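PDB 2FH5: signal recognition particle receptor subunit beta from Mus musculus, which binds GTP and, as part of the signal recognition particle receptor, works with the particle to target nascent secretory proteins to the endoplasmic reticulum membrane. Local coordinates for residues Q139-L144 with K173-S178; D108-K113 with L180-E185; R26-Q31 with S42-K47; R80-V85 with P116-A121. All blocks are in the same frame, centred on the assembly; numbering follows the deposited sequence.

Contact 1: Q139-L144 with K173-S178; sequences QLEKEL and KEFEFS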
loop_
_atom_site.group_PDB
_atom_site.type_symbol
_atom_site.label_atom_id
_atom_site.label_comp_id
_atom_site.label_asym_id
_atom_site.label_seq_id
_atom_site.Cartn_x
_atom_site.Cartn_y
_atom_site.Cartn_z
ATOM N N GLN B 139 -1.359 22.663 -11.079
ATOM C CA GLN B 139 -1.976 21.805 -12.089
ATOM C C GLN B 139 -3.271 21.141 -11.598
ATOM O O GLN B 139 -4.200 20.920 -12.377
ATOM C CB GLN B 139 -0.976 20.761 -12.563
ATOM C CG GLN B 139 0.209 21.378 -13.286
ATOM C CD GLN B 139 -0.227 22.242 -14.471
ATOM O OE1 GLN B 139 -0.788 21.733 -15.456
ATOM N NE2 GLN B 139 0.019 23.564 -14.377
ATOM N N LEU B 140 -3.359 20.831 -10.314
ATOM C CA LEU B 140 -4.599 20.240 -9.821
ATOM C C LEU B 140 -5.746 21.252 -9.812
ATOM O O LEU B 140 -6.895 20.886 -10.079
ATOM C CB LEU B 140 -4.420 19.682 -8.420
ATOM C CG LEU B 140 -3.755 18.322 -8.406
ATOM C CD1 LEU B 140 -3.341 18.028 -6.985
ATOM C CD2 LEU B 140 -4.725 17.276 -8.988
ATOM N N GLU B 141 -5.449 22.516 -9.495
ATOM C CA GLU B 141 -6.499 23.540 -9.495
ATOM C C GLU B 141 -7.010 23.714 -10.924
ATOM O O GLU B 141 -8.215 23.691 -11.178
ATOM C CB GLU B 141 -5.966 24.872 -8.943
ATOM C CG GLU B 141 -5.545 24.748 -7.491
ATOM C CD GLU B 141 -5.163 26.062 -6.834
ATOM O OE1 GLU B 141 -4.527 26.909 -7.497
ATOM O OE2 GLU B 141 -5.483 26.233 -5.636
ATOM N N LYS B 142 -6.080 23.858 -11.861
ATOM C CA LYS B 142 -6.448 24.017 -13.256
ATOM C C LYS B 142 -7.318 22.838 -13.715
ATOM O O LYS B 142 -8.292 23.014 -14.434
ATOM C CB LYS B 142 -5.176 24.134 -14.098
ATOM C CG LYS B 142 -5.377 23.942 -15.600
ATOM C CD LYS B 142 -4.055 24.061 -16.371
ATOM C CE LYS B 142 -4.266 23.819 -17.874
ATOM N NZ LYS B 142 -3.001 23.921 -18.671
ATOM N N GLU B 143 -6.978 21.636 -13.270
ATOM C CA GLU B 143 -7.709 20.433 -13.649
ATOM C C GLU B 143 -9.073 20.275 -12.953
ATOM O O GLU B 143 -10.041 19.840 -13.558
ATOM C CB GLU B 143 -6.834 19.218 -13.360
ATOM C CG GLU B 143 -7.325 17.943 -13.994
ATOM C CD GLU B 143 -7.120 17.942 -15.495
ATOM O OE1 GLU B 143 -5.991 18.284 -15.942
ATOM O OE2 GLU B 143 -8.089 17.594 -16.212
ATOM N N LEU B 144 -9.159 20.602 -11.671
ATOM C CA LEU B 144 -10.442 20.484 -10.985
ATOM C C LEU B 144 -11.365 21.555 -11.580
ATOM O O LEU B 144 -12.587 21.400 -11.638
ATOM C CB LEU B 144 -10.244 20.703 -9.490
ATOM C CG LEU B 144 -9.404 19.627 -8.782
ATOM C CD1 LEU B 144 -8.959 20.114 -7.428
ATOM C CD2 LEU B 144 -10.220 18.369 -8.652
ATOM N N LYS B 173 -15.833 31.902 -10.766
ATOM C CA LYS B 173 -14.404 32.180 -10.631
ATOM C C LYS B 173 -13.548 30.910 -10.738
ATOM O O LYS B 173 -13.915 29.858 -10.203
ATOM C CB LYS B 173 -14.105 32.884 -9.306
ATOM C CG LYS B 173 -12.703 33.488 -9.308
ATOM C CD LYS B 173 -12.187 33.888 -7.931
ATOM C CE LYS B 173 -10.700 34.199 -8.041
ATOM N NZ LYS B 173 -9.980 33.091 -8.783
ATOM N N GLU B 174 -12.413 31.020 -11.430
ATOM C CA GLU B 174 -11.487 29.901 -11.612
ATOM C C GLU B 174 -11.196 29.199 -10.279
ATOM O O GLU B 174 -10.772 29.832 -9.313
ATOM C CB GLU B 174 -10.181 30.401 -12.240
ATOM C CG GLU B 174 -10.385 31.145 -13.561
ATOM C CD GLU B 174 -10.512 30.226 -14.779
ATOM O OE1 GLU B 174 -9.464 29.733 -15.255
ATOM O OE2 GLU B 174 -11.647 29.997 -15.261
ATOM N N PHE B 175 -11.425 27.886 -10.243
ATOM C CA PHE B 175 -11.218 27.086 -9.035
ATOM C C PHE B 175 -9.865 27.213 -8.358
ATOM O O PHE B 175 -8.838 27.286 -9.023
ATOM C CB PHE B 175 -11.425 25.593 -9.303
ATOM C CG PHE B 175 -11.217 24.749 -8.077
ATOM C CD1 PHE B 175 -12.205 24.667 -7.107
ATOM C CD2 PHE B 175 -9.991 24.162 -7.822
ATOM C CE1 PHE B 175 -11.972 24.032 -5.904
ATOM C CE2 PHE B 175 -9.754 23.524 -6.606
ATOM C CZ PHE B 175 -10.747 23.465 -5.654
ATOM N N GLU B 176 -9.886 27.208 -7.027
ATOM C CA GLU B 176 -8.671 27.267 -6.219
ATOM C C GLU B 176 -9.029 26.592 -4.920
ATOM O O GLU B 176 -10.163 26.688 -4.478
ATOM C CB GLU B 176 -8.232 28.714 -5.957
ATOM C CG GLU B 176 -7.403 29.301 -7.084
ATOM C CD GLU B 176 -7.100 30.779 -6.895
ATOM O OE1 GLU B 176 -6.352 31.141 -5.959
ATOM O OE2 GLU B 176 -7.621 31.581 -7.699
ATOM N N PHE B 177 -8.075 25.896 -4.314
ATOM C CA PHE B 177 -8.331 25.205 -3.055
ATOM C C PHE B 177 -8.753 26.129 -1.914
ATOM O O PHE B 177 -9.550 25.729 -1.064
ATOM C CB PHE B 177 -7.103 24.391 -2.653
ATOM C CG PHE B 177 -6.883 23.162 -3.504
ATOM C CD1 PHE B 177 -7.684 22.031 -3.340
ATOM C CD2 PHE B 177 -5.876 23.139 -4.477
ATOM C CE1 PHE B 177 -7.483 20.882 -4.141
ATOM C CE2 PHE B 177 -5.662 22.004 -5.281
ATOM C CZ PHE B 177 -6.464 20.873 -5.116
ATOM N N SER B 178 -8.237 27.357 -1.890
ATOM C CA SER B 178 -8.599 28.325 -0.838
ATOM C C SER B 178 -10.111 28.666 -0.798
ATOM O O SER B 178 -10.632 29.039 0.244
ATOM C CB SER B 178 -7.800 29.616 -1.001
ATOM O OG SER B 178 -8.170 30.274 -2.200
HETATM O O HOH W 1 -4.069 29.210 -5.675
HETATM O O HOH W 2 -5.555 27.810 -3.263
#
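F175 meets L144 of helix 133-150 obliquely, its CE2 3.6 Å from L144 CD1. Its CB points toward the helix, chi1 of 180° sets CG anti to the backbone N, and the E141 carbonyl oxygen meets the ring at its edge, near its plane. The backbone N of F175 is taken up by N145, one residue beyond L144. The next residue, E176, starts away from the helix, although its CB touches the E141 carboxylate. K173 NZ holds E176 OE2 in a 3.0 Å salt bridge, which probably eases the repulsion between the two acidic groups. A water lies 3.0 Å from both E176 OE1 and E141 OE1 but cannot serve all its acceptors at once. At F177 the backbone N-H reaches E141 OE2 at 2.9 Å and 165°, approaching from above the carboxylate plane. Q137 NE2 and a second water, itself bonded to S178 N, also bind this oxygen, so three bonds grip it. The extended E141 chain passes close to the F177 ring, E141 CG lying 3.4 Å from F177 CD2, and the carboxylate and ring planes differ by 25°. F175 CE2 stands 4.1 Å above the centre of one F177 face, and L144 CD1 approaches F177 CZ to 3.5 Å, so that this one methyl touches both rings. L140 CB meets the F177 edge, and F186 adds an edge-to-face ring contact. The arrangement belongs to the beta-alpha-beta connection of a P-loop GTPase: two phenylalanines and a glutamate-held amide fasten the loop ahead of strand 184-188 to the helix preceding it.

Contact 2: D108-K113 with L180-E185; sequences DSMALK and LPLKVE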
loop_
_atom_site.group_PDB
_atom_site.type_symbol
_atom_site.label_atom_id
_atom_site.label_comp_id
_atom_site.label_asym_id
_atom_site.label_seq_id
_atom_site.Cartn_x
_atom_site.Cartn_y
_atom_site.Cartn_z
ATOM N N ASP B 108 -16.857 14.345 -0.990
ATOM C CA ASP B 108 -17.165 13.529 0.187
ATOM C C ASP B 108 -16.854 14.245 1.486
ATOM O O ASP B 108 -17.642 14.204 2.428
ATOM C CB ASP B 108 -16.370 12.233 0.175
ATOM C CG ASP B 108 -16.877 11.251 -0.844
ATOM O OD1 ASP B 108 -17.726 11.629 -1.674
ATOM O OD2 ASP B 108 -16.415 10.097 -0.823
ATOM N N SER B 109 -15.698 14.899 1.533
ATOM C CA SER B 109 -15.263 15.601 2.731
ATOM C C SER B 109 -16.160 16.764 3.143
ATOM O O SER B 109 -16.438 16.955 4.338
ATOM C CB SER B 109 -13.831 16.096 2.553
ATOM O OG SER B 109 -12.951 15.012 2.316
ATOM N N MET B 110 -16.615 17.540 2.164
ATOM C CA MET B 110 -17.469 18.685 2.462
ATOM C C MET B 110 -18.868 18.274 2.905
ATOM O O MET B 110 -19.455 18.912 3.779
ATOM C CB MET B 110 -17.550 19.620 1.256
ATOM C CG MET B 110 -16.223 20.279 0.936
ATOM S SD MET B 110 -16.321 21.379 -0.484
ATOM C CE MET B 110 -17.076 20.310 -1.714
ATOM N N ALA B 111 -19.400 17.207 2.310
ATOM C CA ALA B 111 -20.731 16.726 2.671
ATOM C C ALA B 111 -20.775 16.156 4.102
ATOM O O ALA B 111 -21.806 15.675 4.550
ATOM C CB ALA B 111 -21.191 15.661 1.665
ATOM N N LEU B 112 -19.661 16.213 4.819
ATOM C CA LEU B 112 -19.619 15.667 6.166
ATOM C C LEU B 112 -19.930 16.697 7.234
ATOM O O LEU B 112 -19.535 17.857 7.119
ATOM C CB LEU B 112 -18.237 15.047 6.452
ATOM C CG LEU B 112 -17.906 13.649 5.914
ATOM C CD1 LEU B 112 -16.449 13.333 6.173
ATOM C CD2 LEU B 112 -18.796 12.621 6.589
ATOM N N LYS B 113 -20.630 16.259 8.279
ATOM C CA LYS B 113 -20.968 17.136 9.390
ATOM C C LYS B 113 -19.724 17.925 9.800
ATOM O O LYS B 113 -19.659 19.135 9.599
ATOM C CB LYS B 113 -21.480 16.308 10.571
ATOM C CG LYS B 113 -22.867 15.694 10.362
ATOM C CD LYS B 113 -23.969 16.760 10.391
ATOM C CE LYS B 113 -25.366 16.170 10.132
ATOM N NZ LYS B 113 -25.546 15.660 8.734
ATOM N N LEU B 180 -12.367 26.679 -0.798
ATOM C CA LEU B 180 -13.072 25.577 -0.183
ATOM C C LEU B 180 -13.368 25.729 1.288
ATOM O O LEU B 180 -12.551 26.259 2.044
ATOM C CB LEU B 180 -12.272 24.278 -0.368
ATOM C CG LEU B 180 -12.134 23.633 -1.746
ATOM C CD1 LEU B 180 -11.442 22.292 -1.598
ATOM C CD2 LEU B 180 -13.509 23.446 -2.363
ATOM N N PRO B 181 -14.556 25.274 1.717
ATOM C CA PRO B 181 -14.920 25.352 3.135
ATOM C C PRO B 181 -14.236 24.168 3.843
ATOM O O PRO B 181 -14.911 23.375 4.507
ATOM C CB PRO B 181 -16.440 25.199 3.115
ATOM C CG PRO B 181 -16.672 24.287 1.927
ATOM C CD PRO B 181 -15.718 24.882 0.894
ATOM N N LEU B 182 -12.912 24.048 3.670
ATOM C CA LEU B 182 -12.100 22.972 4.258
ATOM C C LEU B 182 -10.661 23.411 4.470
ATOM O O LEU B 182 -10.127 24.189 3.684
ATOM C CB LEU B 182 -12.002 21.771 3.322
ATOM C CG LEU B 182 -13.131 20.875 2.833
ATOM C CD1 LEU B 182 -12.710 20.254 1.513
ATOM C CD2 LEU B 182 -13.421 19.808 3.861
ATOM N N LYS B 183 -10.024 22.892 5.516
ATOM C CA LYS B 183 -8.610 23.177 5.749
ATOM C C LYS B 183 -7.901 22.250 4.732
ATOM O O LYS B 183 -8.104 21.034 4.743
ATOM C CB LYS B 183 -8.205 22.785 7.173
ATOM C CG LYS B 183 -8.879 23.582 8.280
ATOM C CD LYS B 183 -8.348 25.015 8.341
ATOM C CE LYS B 183 -8.887 25.753 9.556
ATOM N NZ LYS B 183 -8.329 27.126 9.636
ATOM N N VAL B 184 -7.103 22.817 3.838
ATOM C CA VAL B 184 -6.424 22.020 2.833
ATOM C C VAL B 184 -4.983 22.468 2.756
ATOM O O VAL B 184 -4.724 23.633 2.517
ATOM C CB VAL B 184 -7.071 22.201 1.423
ATOM C CG1 VAL B 184 -6.306 21.405 0.396
ATOM C CG2 VAL B 184 -8.514 21.751 1.438
ATOM N N GLU B 185 -4.044 21.554 2.972
ATOM C CA GLU B 185 -2.634 21.907 2.882
ATOM C C GLU B 185 -1.885 20.992 1.947
ATOM O O GLU B 185 -2.304 19.867 1.681
ATOM C CB GLU B 185 -1.956 21.813 4.230
ATOM C CG GLU B 185 -2.320 22.897 5.190
ATOM C CD GLU B 185 -1.698 22.652 6.540
ATOM O OE1 GLU B 185 -0.447 22.500 6.616
ATOM O OE2 GLU B 185 -2.475 22.600 7.518
#
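M110 and L182 form the nearest backbone pair, their CA atoms 7.1 Å apart, where the last turn of helix 91-110 passes the loop that enters strand 184-188 through an inverse gamma turn centred on P181. At this separation the contact is made by side chains. M110 carries most of it, and its atoms divide the work: CG lies 3.6 Å from L182 CD1, whereas the sulfur goes on to the proline, SD standing 3.8 Å from P181 CG and equally close to P181 CD. The chi2 torsion of 180° places SD anti to CA, which carries it past L182 toward the turn. The methionine crosses both L182 and P181 at about a right angle. L180 comes in from its CD2 methyl, 4.0 Å from M110 SD, so the thioether has leucine and proline carbons as its neighbours in the loop. One residue earlier, S109 CB faces the other L182 branch, CD2, at 4.0 Å. Its hydroxyl is engaged within the helix, with V105 O. L106, from the same helix, touches both L180 and L182, which extends the apolar patch along the helix. Every atom meeting across the contact is carbon or sulfur, so what joins helix end to loop is van der Waals and hydrophobic contact, with shape fit rather than polar direction setting how M110 lies on the turn.

Contact 3: R26-Q31 with S42-K47; sequences RLLTGQ and SSAIYK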
loop_
_atom_site.group_PDB
_atom_site.type_symbol
_atom_site.label_atom_id
_atom_site.label_comp_id
_atom_site.label_asym_id
_atom_site.label_seq_id
_atom_site.Cartn_x
_atom_site.Cartn_y
_atom_site.Cartn_z
ATOM N N ARG B 26 6.620 3.828 7.404
ATOM C CA ARG B 26 7.619 4.790 7.831
ATOM C C ARG B 26 7.189 5.588 9.077
ATOM O O ARG B 26 8.022 5.909 9.923
ATOM C CB ARG B 26 7.885 5.769 6.698
ATOM C CG ARG B 26 9.261 6.295 6.700
ATOM C CD ARG B 26 10.079 5.395 5.841
ATOM N NE ARG B 26 11.404 5.151 6.391
ATOM C CZ ARG B 26 12.350 4.484 5.744
ATOM N NH1 ARG B 26 12.098 4.014 4.522
ATOM N NH2 ARG B 26 13.522 4.252 6.332
ATOM N N LEU B 27 5.897 5.913 9.172
ATOM C CA LEU B 27 5.371 6.679 10.292
ATOM C C LEU B 27 5.293 5.850 11.552
ATOM O O LEU B 27 5.479 6.357 12.655
ATOM C CB LEU B 27 3.964 7.224 9.979
ATOM C CG LEU B 27 3.891 8.452 9.067
ATOM C CD1 LEU B 27 2.475 8.700 8.619
ATOM C CD2 LEU B 27 4.421 9.659 9.801
ATOM N N LEU B 28 5.012 4.570 11.378
ATOM C CA LEU B 28 4.859 3.656 12.493
ATOM C C LEU B 28 6.131 2.960 12.996
ATOM O O LEU B 28 6.176 2.534 14.143
ATOM C CB LEU B 28 3.829 2.587 12.109
ATOM C CG LEU B 28 2.390 3.039 11.881
ATOM C CD1 LEU B 28 1.553 1.965 11.165
ATOM C CD2 LEU B 28 1.808 3.371 13.233
ATOM N N THR B 29 7.156 2.849 12.154
ATOM C CA THR B 29 8.368 2.116 12.530
ATOM C C THR B 29 9.652 2.845 12.198
ATOM O O THR B 29 10.723 2.470 12.686
ATOM C CB THR B 29 8.480 0.761 11.773
ATOM O OG1 THR B 29 8.897 1.023 10.427
ATOM C CG2 THR B 29 7.155 0.029 11.744
ATOM N N GLY B 30 9.554 3.839 11.322
ATOM C CA GLY B 30 10.729 4.586 10.913
ATOM C C GLY B 30 11.534 3.785 9.920
ATOM O O GLY B 30 12.583 4.222 9.469
ATOM N N GLN B 31 11.039 2.609 9.547
ATOM C CA GLN B 31 11.772 1.767 8.613
ATOM C C GLN B 31 11.164 1.587 7.231
ATOM O O GLN B 31 10.071 2.061 6.939
ATOM C CB GLN B 31 11.969 0.399 9.236
ATOM C CG GLN B 31 12.877 0.410 10.448
ATOM C CD GLN B 31 12.600 -0.751 11.362
ATOM O OE1 GLN B 31 12.537 -1.903 10.924
ATOM N NE2 GLN B 31 12.417 -0.456 12.647
ATOM N N SER B 42 -5.648 -1.292 6.291
ATOM C CA SER B 42 -4.878 -1.689 7.448
ATOM C C SER B 42 -4.835 -0.459 8.379
ATOM O O SER B 42 -4.897 0.698 7.944
ATOM C CB SER B 42 -3.472 -2.214 7.060
ATOM O OG SER B 42 -2.767 -1.406 6.142
ATOM N N SER B 43 -4.765 -0.706 9.672
ATOM C CA SER B 43 -4.789 0.391 10.623
ATOM C C SER B 43 -3.878 0.108 11.808
ATOM O O SER B 43 -3.562 -1.047 12.095
ATOM C CB SER B 43 -6.218 0.569 11.113
ATOM O OG SER B 43 -6.643 -0.610 11.776
ATOM N N ALA B 44 -3.465 1.170 12.489
ATOM C CA ALA B 44 -2.602 1.060 13.651
ATOM C C ALA B 44 -2.541 2.405 14.382
ATOM O O ALA B 44 -2.780 3.464 13.786
ATOM C CB ALA B 44 -1.225 0.640 13.226
ATOM N N ILE B 45 -2.198 2.359 15.666
ATOM C CA ILE B 45 -2.135 3.562 16.471
ATOM C C ILE B 45 -0.830 4.341 16.312
ATOM O O ILE B 45 0.258 3.775 16.339
ATOM C CB ILE B 45 -2.354 3.215 17.951
ATOM C CG1 ILE B 45 -3.809 2.812 18.163
ATOM C CG2 ILE B 45 -2.011 4.398 18.831
ATOM C CD1 ILE B 45 -4.067 2.166 19.511
ATOM N N TYR B 46 -0.949 5.653 16.158
ATOM C CA TYR B 46 0.218 6.508 16.004
ATOM C C TYR B 46 0.314 7.514 17.168
ATOM O O TYR B 46 -0.597 8.313 17.371
ATOM C CB TYR B 46 0.125 7.257 14.666
ATOM C CG TYR B 46 1.252 8.233 14.381
ATOM C CD1 TYR B 46 2.533 7.787 14.083
ATOM C CD2 TYR B 46 1.022 9.608 14.380
ATOM C CE1 TYR B 46 3.569 8.692 13.785
ATOM C CE2 TYR B 46 2.039 10.517 14.085
ATOM C CZ TYR B 46 3.308 10.058 13.789
ATOM O OH TYR B 46 4.314 10.963 13.508
ATOM N N LYS B 47 1.402 7.457 17.939
ATOM C CA LYS B 47 1.598 8.401 19.038
ATOM C C LYS B 47 2.277 9.622 18.443
ATOM O O LYS B 47 3.406 9.551 17.951
ATOM C CB LYS B 47 2.483 7.811 20.138
ATOM C CG LYS B 47 1.891 6.594 20.847
ATOM C CD LYS B 47 0.571 6.898 21.540
ATOM C CE LYS B 47 0.049 5.660 22.268
ATOM N NZ LYS B 47 -1.303 5.860 22.873
#
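L27 and L28 fasten the helix that follows the P-loop, 20-29, to the strand 42-47, outermost in the GTPase sheet within this chain; the connection between them carries the GTP-binding residues T35 to S38 and probably corresponds to the first switch region of Ras-like proteins. L28 sets both methyls against the strand. CD1 meets A44 CB at 3.7 Å, and CD2 lies 3.5 Å from the carbonyl oxygen of I45. L28 also packs on an apolar side chain of the partner protein chain, to which S43 is hydrogen-bonded through both its backbone and its OG. The helix leaves its helical course at G30, whose phi is positive (77°). Just there T29 forms an ST turn, its OG1 receiving the Q31 backbone N at 2.8 Å. R26 folds back over this end: its guanidinium has Q31 C 3.5 Å above its plane, over the centre, and reaches G30 O through weak bonds alone. On the inner side, Y46 swings toward the helix, its CG anti to the backbone N (chi1 178°). L210 of helix 204-213 touches both L27 and Y46, and E207 holds the tyrosine hydroxyl. L27 crosses the tyrosine obliquely, with CD2 3.9 Å from Y46 OH. The closest approach between the two segments is made by its backbone: L27 O stands at the edge of the aromatic ring, near its plane, 3.2 Å from Y46 CE1.

Contact 4: R80-V85 with P116-A121; sequences RAVVFV and PSLLIA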
loop_
_atom_site.group_PDB
_atom_site.type_symbol
_atom_site.label_atom_id
_atom_site.label_comp_id
_atom_site.label_asym_id
_atom_site.label_seq_id
_atom_site.Cartn_x
_atom_site.Cartn_y
_atom_site.Cartn_z
ATOM N N ARG B 80 -10.761 12.319 11.201
ATOM C CA ARG B 80 -10.414 13.592 11.775
ATOM C C ARG B 80 -9.604 14.309 10.690
ATOM O O ARG B 80 -9.571 15.546 10.626
ATOM C CB ARG B 80 -9.537 13.368 13.001
ATOM C CG ARG B 80 -8.879 14.597 13.544
ATOM C CD ARG B 80 -7.994 14.224 14.717
ATOM N NE ARG B 80 -7.982 15.265 15.740
ATOM C CZ ARG B 80 -8.993 15.504 16.569
ATOM N NH1 ARG B 80 -10.097 14.770 16.504
ATOM N NH2 ARG B 80 -8.906 16.490 17.453
ATOM N N ALA B 81 -8.944 13.516 9.842
ATOM C CA ALA B 81 -8.124 14.057 8.770
ATOM C C ALA B 81 -7.932 13.057 7.645
ATOM O O ALA B 81 -8.018 11.850 7.848
ATOM C CB ALA B 81 -6.770 14.489 9.310
ATOM N N VAL B 82 -7.658 13.584 6.458
ATOM C CA VAL B 82 -7.450 12.782 5.274
ATOM C C VAL B 82 -6.159 13.238 4.636
ATOM O O VAL B 82 -5.959 14.441 4.477
ATOM C CB VAL B 82 -8.580 12.988 4.246
ATOM C CG1 VAL B 82 -8.276 12.208 2.942
ATOM C CG2 VAL B 82 -9.886 12.539 4.845
ATOM N N VAL B 83 -5.280 12.287 4.309
ATOM C CA VAL B 83 -4.014 12.579 3.635
ATOM C C VAL B 83 -4.150 11.947 2.277
ATOM O O VAL B 83 -4.288 10.715 2.157
ATOM C CB VAL B 83 -2.813 11.932 4.322
ATOM C CG1 VAL B 83 -1.523 12.261 3.544
ATOM C CG2 VAL B 83 -2.720 12.425 5.763
ATOM N N PHE B 84 -4.165 12.784 1.254
ATOM C CA PHE B 84 -4.289 12.294 -0.106
ATOM C C PHE B 84 -2.854 12.235 -0.626
ATOM O O PHE B 84 -2.202 13.272 -0.803
ATOM C CB PHE B 84 -5.163 13.259 -0.937
ATOM C CG PHE B 84 -5.515 12.750 -2.312
ATOM C CD1 PHE B 84 -4.579 12.788 -3.355
ATOM C CD2 PHE B 84 -6.775 12.218 -2.563
ATOM C CE1 PHE B 84 -4.901 12.296 -4.636
ATOM C CE2 PHE B 84 -7.119 11.717 -3.848
ATOM C CZ PHE B 84 -6.183 11.758 -4.882
ATOM N N VAL B 85 -2.360 11.018 -0.848
ATOM C CA VAL B 85 -0.991 10.821 -1.329
ATOM C C VAL B 85 -0.842 10.887 -2.846
ATOM O O VAL B 85 -1.629 10.320 -3.592
ATOM C CB VAL B 85 -0.461 9.490 -0.834
ATOM C CG1 VAL B 85 0.993 9.360 -1.191
ATOM C CG2 VAL B 85 -0.699 9.377 0.669
ATOM N N PRO B 116 -13.349 16.845 7.722
ATOM C CA PRO B 116 -12.011 16.506 8.181
ATOM C C PRO B 116 -11.009 17.461 7.562
ATOM O O PRO B 116 -11.259 18.024 6.504
ATOM C CB PRO B 116 -11.833 15.083 7.672
ATOM C CG PRO B 116 -12.561 15.119 6.392
ATOM C CD PRO B 116 -13.841 15.822 6.787
ATOM N N SER B 117 -9.892 17.657 8.243
ATOM C CA SER B 117 -8.830 18.487 7.744
ATOM C C SER B 117 -8.218 17.643 6.585
ATOM O O SER B 117 -8.173 16.413 6.669
ATOM C CB SER B 117 -7.835 18.712 8.890
ATOM O OG SER B 117 -6.710 19.460 8.480
ATOM N N LEU B 118 -7.751 18.286 5.516
ATOM C CA LEU B 118 -7.210 17.555 4.370
ATOM C C LEU B 118 -5.796 17.928 3.920
ATOM O O LEU B 118 -5.487 19.088 3.719
ATOM C CB LEU B 118 -8.177 17.710 3.195
ATOM C CG LEU B 118 -7.692 17.406 1.773
ATOM C CD1 LEU B 118 -7.332 15.935 1.596
ATOM C CD2 LEU B 118 -8.801 17.777 0.813
ATOM N N LEU B 119 -4.925 16.939 3.751
ATOM C CA LEU B 119 -3.566 17.228 3.299
ATOM C C LEU B 119 -3.287 16.547 1.973
ATOM O O LEU B 119 -3.752 15.436 1.714
ATOM C CB LEU B 119 -2.527 16.754 4.327
ATOM C CG LEU B 119 -1.046 16.903 3.935
ATOM C CD1 LEU B 119 -0.618 18.360 4.019
ATOM C CD2 LEU B 119 -0.184 16.056 4.862
ATOM N N ILE B 120 -2.533 17.226 1.126
ATOM C CA ILE B 120 -2.152 16.667 -0.150
ATOM C C ILE B 120 -0.648 16.445 0.012
ATOM O O ILE B 120 0.122 17.403 -0.046
ATOM C CB ILE B 120 -2.377 17.654 -1.323
ATOM C CG1 ILE B 120 -3.806 18.219 -1.280
ATOM C CG2 ILE B 120 -2.058 16.940 -2.656
ATOM C CD1 ILE B 120 -4.853 17.191 -1.528
ATOM N N ALA B 121 -0.239 15.193 0.234
ATOM C CA ALA B 121 1.166 14.864 0.420
ATOM C C ALA B 121 1.801 14.471 -0.893
ATOM O O ALA B 121 1.541 13.389 -1.428
ATOM C CB ALA B 121 1.319 13.748 1.413
#
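V82 and L118 meet through branches set by two torsions: V82 CG1 is anti to the backbone N (chi1 175°), and chi2 of L118 (65°) turns its CD1 to within 4.1 Å of that methyl. They stand on parallel neighbouring strands of the beta-alpha-beta crossover 79-87, 91-110, 117-123 in this P-loop fold. The axes of the short strands are 19° apart, and A81 to V85 pair in order with S117 to A121. Backbone bonds run from S117 N to R80 O, then alternately back and forth to A121 N and F84 O; among them F84 N to L119 O measures 2.7 Å. V82, F84, L118 and I120 share the face under helix 91-110, where I120 CD1 reaches F84 CB at 4.0 Å. The F84 ring itself leads away to meet F101 of that helix. P116 extends this face, its CG 4.0 Å from V82 CG2, the two side chains lying alongside and pointing the same way. A81, V83, S117 and L119 turn to the other face, against W209 of helix 204-213. On that face V83 CG1 reaches across to the neighbouring strand, diagonally to A121 CB at 3.9 Å.

Contact 4 lies nearest the chain's centre, and contact 2 continues its sheet: K183 O and E185 O probably accept from L118 N and I120 N, at 2.9 and 2.7 Å. Contact 1 sits further out, its centre about 15 Å from that of contact 2, and joins it where F175 CE1 meets L180 CD2 at 3.9 Å. Contact 3 belongs to the other edge of the same sheet, about 32 Å from contact 1 between centres. The V85 side chain is about 6 Å from GTP and touches S18, that of L27 is about 11 Å from GTP, and that of L140 is about 9 Å from the GTP-binding L15 side chain. Contact 2 stands apart from the nucleotide site.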